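PDB 2C40: inosine-uridine preferring nucleoside hydrolase family protein from Bacillus anthracis, which belongs to the nucleoside hydrolase family, an alpha/beta fold around a mixed sheet, and holds a calcium ion and alpha-D-ribofuranose together in one pocket. Local coordinates for residues 77-80 against 81-85; 131-134 against 135-139; 138-141 against 142-145; 226-229 against 230-233. All coordinates share one frame; numbering follows the deposited sequence.

Interaction 1: 77-80 against 81-85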
loop_
_atom_site.group_PDB
_atom_site.type_symbol
_atom_site.label_atom_id
_atom_site.label_comp_id
_atom_site.label_asym_id
_atom_site.label_seq_id
_atom_site.Cartn_x
_atom_site.Cartn_y
_atom_site.Cartn_z
ATOM N N TRP A 77 2.380 -9.517 4.474
ATOM C CA TRP A 77 0.904 -9.548 4.468
ATOM C C TRP A 77 0.326 -8.817 5.688
ATOM O O TRP A 77 -0.638 -8.052 5.607
ATOM C CB TRP A 77 0.438 -11.000 4.528
ATOM C CG TRP A 77 0.793 -11.833 3.340
ATOM C CD1 TRP A 77 1.696 -11.529 2.329
ATOM C CD2 TRP A 77 0.285 -13.148 3.046
ATOM N NE1 TRP A 77 1.747 -12.578 1.435
ATOM C CE2 TRP A 77 0.887 -13.572 1.848
ATOM C CE3 TRP A 77 -0.630 -13.996 3.682
ATOM C CZ2 TRP A 77 0.613 -14.817 1.281
ATOM C CZ3 TRP A 77 -0.909 -15.223 3.117
ATOM C CH2 TRP A 77 -0.292 -15.626 1.932
ATOM N N ARG A 78 0.967 -9.033 6.817
ATOM C CA ARG A 78 0.527 -8.446 8.087
ATOM C C ARG A 78 0.537 -6.899 8.182
ATOM O O ARG A 78 -0.164 -6.321 9.024
ATOM C CB ARG A 78 1.369 -9.038 9.226
ATOM C CG ARG A 78 1.269 -10.559 9.303
ATOM C CD ARG A 78 2.020 -11.037 10.513
ATOM N NE ARG A 78 1.404 -10.480 11.703
ATOM C CZ ARG A 78 1.962 -10.442 12.917
ATOM N NH1 ARG A 78 3.169 -10.934 13.120
ATOM N NH2 ARG A 78 1.313 -9.904 13.931
ATOM N N MET A 79 1.313 -6.247 7.336
ATOM C CA MET A 79 1.452 -4.794 7.352
ATOM C C MET A 79 0.218 -4.044 6.839
ATOM O O MET A 79 0.070 -2.858 7.094
ATOM C CB MET A 79 2.654 -4.375 6.475
ATOM C CG MET A 79 4.031 -4.743 7.005
ATOM S SD MET A 79 4.456 -4.087 8.635
ATOM C CE MET A 79 5.012 -2.410 8.303
ATOM N N HIS A 80 -0.649 -4.723 6.098
ATOM C CA HIS A 80 -1.672 -4.070 5.270
ATOM C C HIS A 80 -2.636 -3.162 6.041
ATOM O O HIS A 80 -3.078 -2.098 5.510
ATOM C CB HIS A 80 -2.437 -5.120 4.468
ATOM C CG HIS A 80 -1.641 -5.717 3.351
ATOM N ND1 HIS A 80 -2.106 -6.752 2.575
ATOM C CD2 HIS A 80 -0.387 -5.449 2.910
ATOM C CE1 HIS A 80 -1.200 -7.060 1.663
ATOM N NE2 HIS A 80 -0.146 -6.279 1.840
ATOM N N ALA A 81 -2.911 -3.549 7.294
ATOM C CA ALA A 81 -3.725 -2.749 8.218
ATOM C C ALA A 81 -3.157 -1.382 8.489
ATOM O O ALA A 81 -3.936 -0.453 8.645
ATOM C CB ALA A 81 -3.927 -3.509 9.552
ATOM N N PHE A 82 -1.816 -1.254 8.562
ATOM C CA PHE A 82 -1.157 0.044 8.737
ATOM C C PHE A 82 -1.595 1.012 7.674
ATOM O O PHE A 82 -1.893 2.161 7.948
ATOM C CB PHE A 82 0.368 -0.071 8.752
ATOM C CG PHE A 82 0.919 -0.693 10.020
ATOM C CD1 PHE A 82 1.350 -2.019 10.045
ATOM C CD2 PHE A 82 0.960 0.045 11.208
ATOM C CE1 PHE A 82 1.846 -2.595 11.209
ATOM C CE2 PHE A 82 1.468 -0.515 12.390
ATOM C CZ PHE A 82 1.907 -1.837 12.392
ATOM N N TYR A 83 -1.727 0.508 6.458
ATOM C CA TYR A 83 -2.076 1.313 5.329
ATOM C C TYR A 83 -3.519 1.677 5.365
ATOM O O TYR A 83 -3.834 2.844 5.192
ATOM C CB TYR A 83 -1.673 0.631 4.008
ATOM C CG TYR A 83 -0.286 -0.015 4.075
ATOM C CD1 TYR A 83 -0.036 -1.256 3.474
ATOM C CD2 TYR A 83 0.746 0.570 4.811
ATOM C CE1 TYR A 83 1.225 -1.853 3.559
ATOM C CE2 TYR A 83 2.012 -0.030 4.918
ATOM C CZ TYR A 83 2.235 -1.233 4.292
ATOM O OH TYR A 83 3.475 -1.807 4.372
ATOM N N VAL A 84 -4.409 0.722 5.623
ATOM C CA VAL A 84 -5.827 1.046 5.668
ATOM C C VAL A 84 -6.117 2.075 6.782
ATOM O O VAL A 84 -6.833 3.047 6.539
ATOM C CB VAL A 84 -6.718 -0.200 5.835
ATOM C CG1 VAL A 84 -8.176 0.210 5.979
ATOM C CG2 VAL A 84 -6.529 -1.132 4.643
ATOM N N ASP A 85 -5.503 1.881 7.948
ATOM C CA ASP A 85 -5.622 2.798 9.128
ATOM C C ASP A 85 -5.149 4.213 8.849
ATOM O O ASP A 85 -5.650 5.209 9.441
ATOM C CB ASP A 85 -4.770 2.228 10.264
ATOM C CG ASP A 85 -4.945 2.965 11.546
ATOM O OD1 ASP A 85 -6.115 3.300 11.852
ATOM O OD2 ASP A 85 -3.916 3.219 12.213
#
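The tight part of this contact is the turn where Tyr83 lays its ring over the backbone of Met79. The Met79 carbonyl oxygen sits above the centre of one ring face, 3.7 Å from the ring plane, and Met79 CB comes to 3.4 Å from Tyr83 OH at the far end of the ring. With CG anti to its own carbonyl carbon (chi1 -42°), Tyr83 folds back over the preceding turn. His80 lies next to it, its CD2 4.0 Å from Tyr83 CE1, the two side chains crossing at a slant. Backbone bonds hold the turn itself. Phe82 N reaches Met79 O at 2.9 Å from above the carbonyl plane, while His80 O receives a good bond from Val84 N (3.1 Å, 160°) and a weak one from Tyr83 N. His80 and Val84 rest on Val12 of helix 12-21, and Ala81 on Pro43 of helix 41-55.

The looser side is formed by Met79 and Phe82. The Met79 chain, bent at chi2 and chi3, brings SD no nearer than 4.0 Å to Phe82 CE1, an oblique Met-aromatic contact and a wider spacing than that of Met79 CB to the Tyr83 hydroxyl. Pro232 of the second subunit gives Phe82 partial cover, and Ala229 of that subunit packs on Tyr83. The Met79 carbonyl accepts a bond from Phe82 N and also stands over the Tyr83 ring face in van der Waals contact, so this polar group of the turn is both bonded and shielded on one side by an aromatic ring.

Interaction 2: 131-134 against 135-139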
loop_
_atom_site.group_PDB
_atom_site.type_symbol
_atom_site.label_atom_id
_atom_site.label_comp_id
_atom_site.label_asym_id
_atom_site.label_seq_id
_atom_site.Cartn_x
_atom_site.Cartn_y
_atom_site.Cartn_z
ATOM N N LEU A 131 -12.367 -18.555 19.115
ATOM C CA LEU A 131 -13.501 -19.455 19.312
ATOM C C LEU A 131 -13.150 -20.782 20.015
ATOM O O LEU A 131 -13.901 -21.270 20.855
ATOM C CB LEU A 131 -14.224 -19.712 17.981
ATOM C CG LEU A 131 -15.413 -20.692 17.965
ATOM C CD1 LEU A 131 -16.571 -20.241 18.839
ATOM C CD2 LEU A 131 -15.896 -20.931 16.547
ATOM N N ALA A 132 -12.066 -21.417 19.627
ATOM C CA ALA A 132 -11.602 -22.638 20.293
ATOM C C ALA A 132 -11.515 -22.400 21.767
ATOM O O ALA A 132 -11.974 -23.199 22.605
ATOM C CB ALA A 132 -10.206 -23.021 19.729
ATOM N N ARG A 133 -10.919 -21.267 22.077
ATOM C CA ARG A 133 -10.672 -20.842 23.439
ATOM C C ARG A 133 -11.953 -20.537 24.219
ATOM O O ARG A 133 -12.071 -20.956 25.332
ATOM C CB ARG A 133 -9.740 -19.643 23.390
ATOM C CG ARG A 133 -9.080 -19.347 24.669
ATOM C CD ARG A 133 -7.540 -19.131 24.478
ATOM N NE ARG A 133 -7.277 -17.851 23.881
ATOM C CZ ARG A 133 -6.812 -16.785 24.529
ATOM N NH1 ARG A 133 -6.487 -16.820 25.826
ATOM N NH2 ARG A 133 -6.620 -15.669 23.841
ATOM N N ALA A 134 -12.878 -19.816 23.598
ATOM C CA ALA A 134 -14.238 -19.574 24.087
ATOM C C ALA A 134 -14.945 -20.872 24.447
ATOM O O ALA A 134 -15.497 -21.018 25.533
ATOM C CB ALA A 134 -15.071 -18.821 22.992
ATOM N N LEU A 135 -14.858 -21.825 23.536
ATOM C CA LEU A 135 -15.471 -23.141 23.709
ATOM C C LEU A 135 -14.834 -23.959 24.816
ATOM O O LEU A 135 -15.519 -24.619 25.610
ATOM C CB LEU A 135 -15.378 -23.898 22.398
ATOM C CG LEU A 135 -16.258 -23.303 21.287
ATOM C CD1 LEU A 135 -15.772 -23.822 19.964
ATOM C CD2 LEU A 135 -17.748 -23.672 21.515
ATOM N N TYR A 136 -13.519 -23.884 24.904
ATOM C CA TYR A 136 -12.812 -24.608 25.958
ATOM C C TYR A 136 -13.259 -24.127 27.356
ATOM O O TYR A 136 -13.548 -24.923 28.223
ATOM C CB TYR A 136 -11.304 -24.527 25.755
ATOM C CG TYR A 136 -10.603 -25.148 26.901
ATOM C CD1 TYR A 136 -9.940 -24.342 27.857
ATOM C CD2 TYR A 136 -10.663 -26.532 27.119
ATOM C CE1 TYR A 136 -9.316 -24.903 28.958
ATOM C CE2 TYR A 136 -10.022 -27.102 28.244
ATOM C CZ TYR A 136 -9.349 -26.273 29.150
ATOM O OH TYR A 136 -8.725 -26.783 30.292
ATOM N N GLU A 137 -13.378 -22.819 27.529
ATOM C CA GLU A 137 -13.740 -22.248 28.823
ATOM C C GLU A 137 -15.230 -22.275 29.134
ATOM O O GLU A 137 -15.636 -22.469 30.283
ATOM C CB GLU A 137 -13.254 -20.818 28.894
ATOM C CG GLU A 137 -11.762 -20.762 28.833
ATOM C CD GLU A 137 -11.203 -19.367 28.869
ATOM O OE1 GLU A 137 -11.854 -18.482 29.473
ATOM O OE2 GLU A 137 -10.081 -19.178 28.328
ATOM N N ALA A 138 -16.046 -22.082 28.109
ATOM C CA ALA A 138 -17.497 -22.000 28.271
ATOM C C ALA A 138 -18.217 -22.741 27.147
ATOM O O ALA A 138 -18.786 -22.127 26.256
ATOM C CB ALA A 138 -17.936 -20.546 28.301
ATOM N N PRO A 139 -18.197 -24.072 27.172
ATOM C CA PRO A 139 -18.895 -24.801 26.100
ATOM C C PRO A 139 -20.439 -24.607 26.007
ATOM O O PRO A 139 -21.036 -24.922 24.946
ATOM C CB PRO A 139 -18.574 -26.271 26.388
ATOM C CG PRO A 139 -18.090 -26.324 27.796
ATOM C CD PRO A 139 -17.572 -24.962 28.162
#
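Leu131 and Leu135 make an i to i+4 apolar contact on the buried side of helix 129-137, the helix of the beta-alpha-beta unit between strands 120-124 and 145-151. Leu131 points CG away from its backbone N (chi1 177°), whereas Leu135 turns CG beside its own N (chi1 -68°); the two chains therefore converge at a slant, with Leu131 CG 3.7 Å from Leu135 CD1. Leu135 CG also packs on the carbonyl of the preceding turn, 3.1 Å from Leu131 O.

Regular helical bonds carry the backbone: Leu135 N to Leu131 O at 2.9 Å, followed by Tyr136 N to Ala132 O and Glu137 N to Arg133 O. Ala138 N still bonds to Ala134 O at 2.8 Å, although Ala138 is the first residue to leave helical backbone angles.

On another face of the helix, toward His106 of helix 105-115, Arg133 and Glu137 run next to each other in the same direction without forming a salt bridge. Arg133 NH1 and Glu137 OE2 remain 5.0 Å apart, and the guanidinium and carboxylate planes are turned 72° to one another. The nearest side-chain approach is from the Arg133 methylene CG to the carboxylate oxygen OE2 of Glu137, 3.8 Å. Each polar end is engaged by another residue: Arg133 NH2 by Ser67 OG, Glu137 OE1 by His107 NE2. Opposite charges this near probably still attract mildly.

Around the turn, Ala134 and Ala138 rest on Ile110 of helix 105-115, Ala132 packs against helix 178-186, and Leu131 reaches Leu122 and Phe124 of strand 120-124.

Interaction 3: 138-141 against 142-145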
loop_
_atom_site.group_PDB
_atom_site.type_symbol
_atom_site.label_atom_id
_atom_site.label_comp_id
_atom_site.label_asym_id
_atom_site.label_seq_id
_atom_site.Cartn_x
_atom_site.Cartn_y
_atom_site.Cartn_z
ATOM N N ALA A 138 -16.046 -22.082 28.109
ATOM C CA ALA A 138 -17.497 -22.000 28.271
ATOM C C ALA A 138 -18.217 -22.741 27.147
ATOM O O ALA A 138 -18.786 -22.127 26.256
ATOM C CB ALA A 138 -17.936 -20.546 28.301
ATOM N N PRO A 139 -18.197 -24.072 27.172
ATOM C CA PRO A 139 -18.895 -24.801 26.100
ATOM C C PRO A 139 -20.439 -24.607 26.007
ATOM O O PRO A 139 -21.036 -24.922 24.946
ATOM C CB PRO A 139 -18.574 -26.271 26.388
ATOM C CG PRO A 139 -18.090 -26.324 27.796
ATOM C CD PRO A 139 -17.572 -24.962 28.162
ATOM N N ILE A 140 -21.067 -24.093 27.073
ATOM C CA ILE A 140 -22.493 -23.699 27.046
ATOM C C ILE A 140 -22.835 -22.832 25.817
ATOM O O ILE A 140 -23.952 -22.822 25.323
ATOM C CB ILE A 140 -22.870 -22.892 28.337
ATOM C CG1 ILE A 140 -24.375 -22.683 28.439
ATOM C CG2 ILE A 140 -22.052 -21.551 28.429
ATOM C CD1 ILE A 140 -24.802 -21.936 29.651
ATOM N N ILE A 141 -21.841 -22.123 25.336
ATOM C CA ILE A 141 -21.950 -21.231 24.200
ATOM C C ILE A 141 -22.431 -21.916 22.887
ATOM O O ILE A 141 -23.075 -21.290 22.034
ATOM C CB ILE A 141 -20.562 -20.567 24.037
ATOM C CG1 ILE A 141 -20.673 -19.073 24.171
ATOM C CG2 ILE A 141 -19.724 -21.120 22.882
ATOM C CD1 ILE A 141 -20.423 -18.657 25.559
ATOM N N GLU A 142 -22.182 -23.214 22.755
ATOM C CA GLU A 142 -22.821 -23.983 21.683
ATOM C C GLU A 142 -24.328 -23.703 21.605
ATOM O O GLU A 142 -24.881 -23.616 20.523
ATOM C CB GLU A 142 -22.647 -25.479 21.908
ATOM C CG GLU A 142 -21.218 -25.929 21.711
ATOM C CD GLU A 142 -21.055 -27.422 21.935
ATOM O OE1 GLU A 142 -21.989 -28.075 22.465
ATOM O OE2 GLU A 142 -19.973 -27.931 21.579
ATOM N N ASN A 143 -24.971 -23.552 22.762
ATOM C CA ASN A 143 -26.398 -23.260 22.846
ATOM C C ASN A 143 -26.799 -21.931 22.246
ATOM O O ASN A 143 -27.960 -21.758 21.890
ATOM C CB ASN A 143 -26.864 -23.223 24.304
ATOM C CG ASN A 143 -26.657 -24.536 25.017
ATOM O OD1 ASN A 143 -26.385 -25.554 24.374
ATOM N ND2 ASN A 143 -26.800 -24.530 26.353
ATOM N N LYS A 144 -25.874 -20.978 22.170
ATOM C CA LYS A 144 -26.169 -19.661 21.599
ATOM C C LYS A 144 -25.636 -19.439 20.175
ATOM O O LYS A 144 -25.763 -18.336 19.622
ATOM C CB LYS A 144 -25.649 -18.566 22.528
ATOM C CG LYS A 144 -26.288 -18.585 23.913
ATOM C CD LYS A 144 -27.811 -18.429 23.930
ATOM C CE LYS A 144 -28.232 -16.997 23.708
ATOM N NZ LYS A 144 -28.154 -16.192 24.967
ATOM N N ILE A 145 -25.026 -20.467 19.589
ATOM C CA ILE A 145 -24.465 -20.387 18.239
ATOM C C ILE A 145 -25.430 -20.957 17.215
ATOM O O ILE A 145 -25.668 -22.159 17.173
ATOM C CB ILE A 145 -23.097 -21.143 18.148
ATOM C CG1 ILE A 145 -22.026 -20.343 18.884
ATOM C CG2 ILE A 145 -22.638 -21.308 16.712
ATOM C CD1 ILE A 145 -20.881 -21.180 19.400
#
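Ile141 and Ile145 approach at a slant on the inner side of a short 3-10 turn, with Ile141 CG2 3.7 Å from Ile145 CD1. The chi1 of Ile141, -120°, falls well away from the usual staggered values, which may mean some strain in this buried side chain, or an uncertain fit. Ile145 swings CG1 beside its backbone N (chi1 -72°), which carries CD1 back over the turn to 3.4 Å from Ile141 O.

On the outer side Ile140 and Asn143 cross at about a right angle. Ile140 CG1 meets the amide nitrogen ND2 of Asn143 at 3.7 Å, while Asn143 CB lies closer still to the backbone, 3.1 Å from Ile140 O. Glu142 extends beyond CG and passes its aliphatic part over the Pro139 carbonyl, CG standing 3.4 Å from Pro139 O; its carboxylate end is held through OE2 by the backbone N of Asn188.

The backbone is a run of i to i+3 bonds, the 3-10 pattern: after Ile141 N to Ala138 O come Glu142 N to Pro139 O, Asn143 N to Ile140 O, and Lys144 N to Ile141 O at 2.8 Å. In these last three the donor stands above the carbonyl plane, most markedly in the final one (57° out), as is usual in the tight 3-10 coil.

The turn bridges the end of helix 129-137 and the start of strand 145-151. Ile141 packs on Leu135 of that helix and on Ile110 and Leu113 of helix 105-115, Lys144 NZ bonds to the carbonyls of Leu113 and Thr116, and the Lys144 backbone pairs with Thr120 at the adjoining strand 120-124.

Interaction 4: 226-229 against 230-233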
loop_
_atom_site.group_PDB
_atom_site.type_symbol
_atom_site.label_atom_id
_atom_site.label_comp_id
_atom_site.label_asym_id
_atom_site.label_seq_id
_atom_site.Cartn_x
_atom_site.Cartn_y
_atom_site.Cartn_z
ATOM N N GLN A 226 -9.533 2.235 -2.644
ATOM C CA GLN A 226 -8.311 2.537 -1.879
ATOM C C GLN A 226 -7.825 1.286 -1.168
ATOM O O GLN A 226 -6.649 0.921 -1.263
ATOM C CB GLN A 226 -8.573 3.656 -0.888
ATOM C CG GLN A 226 -8.682 4.983 -1.637
ATOM C CD GLN A 226 -9.128 6.129 -0.772
ATOM O OE1 GLN A 226 -8.518 6.419 0.233
ATOM N NE2 GLN A 226 -10.167 6.822 -1.201
ATOM N N CYS A 227 -8.742 0.594 -0.502
ATOM C CA CYS A 227 -8.409 -0.651 0.135
ATOM C C CYS A 227 -7.727 -1.649 -0.842
ATOM O O CYS A 227 -6.668 -2.169 -0.525
ATOM C CB CYS A 227 -9.626 -1.231 0.786
ATOM S SG CYS A 227 -10.051 -0.334 2.314
ATOM N N TYR A 228 -8.272 -1.835 -2.052
ATOM C CA TYR A 228 -7.714 -2.820 -2.987
ATOM C C TYR A 228 -6.470 -2.388 -3.778
ATOM O O TYR A 228 -5.808 -3.220 -4.370
ATOM C CB TYR A 228 -8.833 -3.359 -3.880
ATOM C CG TYR A 228 -9.692 -4.331 -3.087
ATOM C CD1 TYR A 228 -11.036 -4.071 -2.820
ATOM C CD2 TYR A 228 -9.111 -5.484 -2.530
ATOM C CE1 TYR A 228 -11.782 -4.950 -2.086
ATOM C CE2 TYR A 228 -9.813 -6.329 -1.781
ATOM C CZ TYR A 228 -11.167 -6.074 -1.536
ATOM O OH TYR A 228 -11.884 -6.978 -0.784
ATOM N N ALA A 229 -6.136 -1.102 -3.736
ATOM C CA ALA A 229 -4.919 -0.553 -4.304
ATOM C C ALA A 229 -3.682 -1.103 -3.600
ATOM O O ALA A 229 -2.598 -1.217 -4.161
ATOM C CB ALA A 229 -4.956 0.954 -4.139
ATOM N N ILE A 230 -3.866 -1.353 -2.321
ATOM C CA ILE A 230 -2.887 -1.965 -1.393
ATOM C C ILE A 230 -2.504 -3.415 -1.779
ATOM O O ILE A 230 -1.496 -3.952 -1.380
ATOM C CB ILE A 230 -3.542 -1.902 0.040
ATOM C CG1 ILE A 230 -3.501 -0.425 0.538
ATOM C CG2 ILE A 230 -2.938 -2.881 0.975
ATOM C CD1 ILE A 230 -4.259 -0.063 1.905
ATOM N N VAL A 231 -3.333 -4.040 -2.576
ATOM C CA VAL A 231 -3.126 -5.389 -2.996
ATOM C C VAL A 231 -3.419 -5.431 -4.531
ATOM O O VAL A 231 -4.301 -6.145 -4.997
ATOM C CB VAL A 231 -4.021 -6.248 -2.061
ATOM C CG1 VAL A 231 -5.421 -6.466 -2.588
ATOM C CG2 VAL A 231 -3.326 -7.523 -1.651
ATOM N N PRO A 232 -2.672 -4.632 -5.310
ATOM C CA PRO A 232 -2.993 -4.343 -6.687
ATOM C C PRO A 232 -2.525 -5.436 -7.683
ATOM O O PRO A 232 -1.783 -6.358 -7.307
ATOM C CB PRO A 232 -2.202 -3.064 -6.934
ATOM C CG PRO A 232 -0.980 -3.319 -6.225
ATOM C CD PRO A 232 -1.405 -3.993 -4.946
ATOM N N PRO A 233 -2.944 -5.315 -8.954
ATOM C CA PRO A 233 -2.458 -6.260 -9.957
ATOM C C PRO A 233 -0.956 -5.972 -10.246
ATOM O O PRO A 233 -0.558 -4.816 -10.304
ATOM C CB PRO A 233 -3.375 -6.001 -11.168
ATOM C CG PRO A 233 -4.495 -5.070 -10.663
ATOM C CD PRO A 233 -3.851 -4.300 -9.535
#
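Val231 sets a methyl against the ring of Tyr228 three residues earlier: CG1 lies in the ring plane, at the edge, 3.8 Å from Tyr228 CD2. The two side chains point the same way. Val231 has a chi1 of 90°, off the staggered value, with CG1 lodged between its backbone N and carbonyl carbon, while Tyr228 turns its ring beside its own N (chi1 -75°). Ile230 takes the more relaxed course, CG1 anti to the carbonyl carbon and the chain extended to CD1. Its branched CB is nevertheless pressed onto the helix, 3.2 Å from Cys227 O.

This is the closing turn of helix 219-229, where i to i+3 bonds take the place of helical ones as the chain runs into a loop at the subunit contact of this nucleoside hydrolase family protein. Ile230 N bonds only weakly to Cys227 O (3.4 Å). The bond of Val231 N to Tyr228 O is better, 3.2 Å, though the donor stands far above the carbonyl plane. Next comes Pro232, which has no N-H to offer; its CD instead abuts Ala229 O at 3.1 Å.

The carbonyl oxygens of Tyr228 and Val231, atoms O and O, come within 3.3 Å, an arrangement that the guanidinium of Arg209 would offset by bonding to both, NH1 to Tyr228 O and NH2 to Val231 O. Tyr228 is packed further by Val12 and Val16 of helix 12-21 and by Trp212. Across the dimer, Ala86 of the second subunit touches Ala229, and Tyr83 of that subunit covers Pro232.

In the fold
From the N terminus the chain first makes interaction 1, a turn leading into helix 80-85, then interaction 2 in the last turns of helix 129-137. Interaction 3 opens where interaction 2 ends, sharing Ala138 and Pro139, and closes the short loop between helix 129-137 and strand 145-151. Interaction 4 follows much later, at the end of helix 219-229. All are local, so none encloses another. Space regroups them: interactions 1 and 4 touch through Tyr83 and Ile230, joining helix 80-85 to the end of helix 219-229, and both reach the second subunit, whereas interactions 2 and 3 lie away from it, interaction 3 with its centre about 33 Å from that of interaction 1.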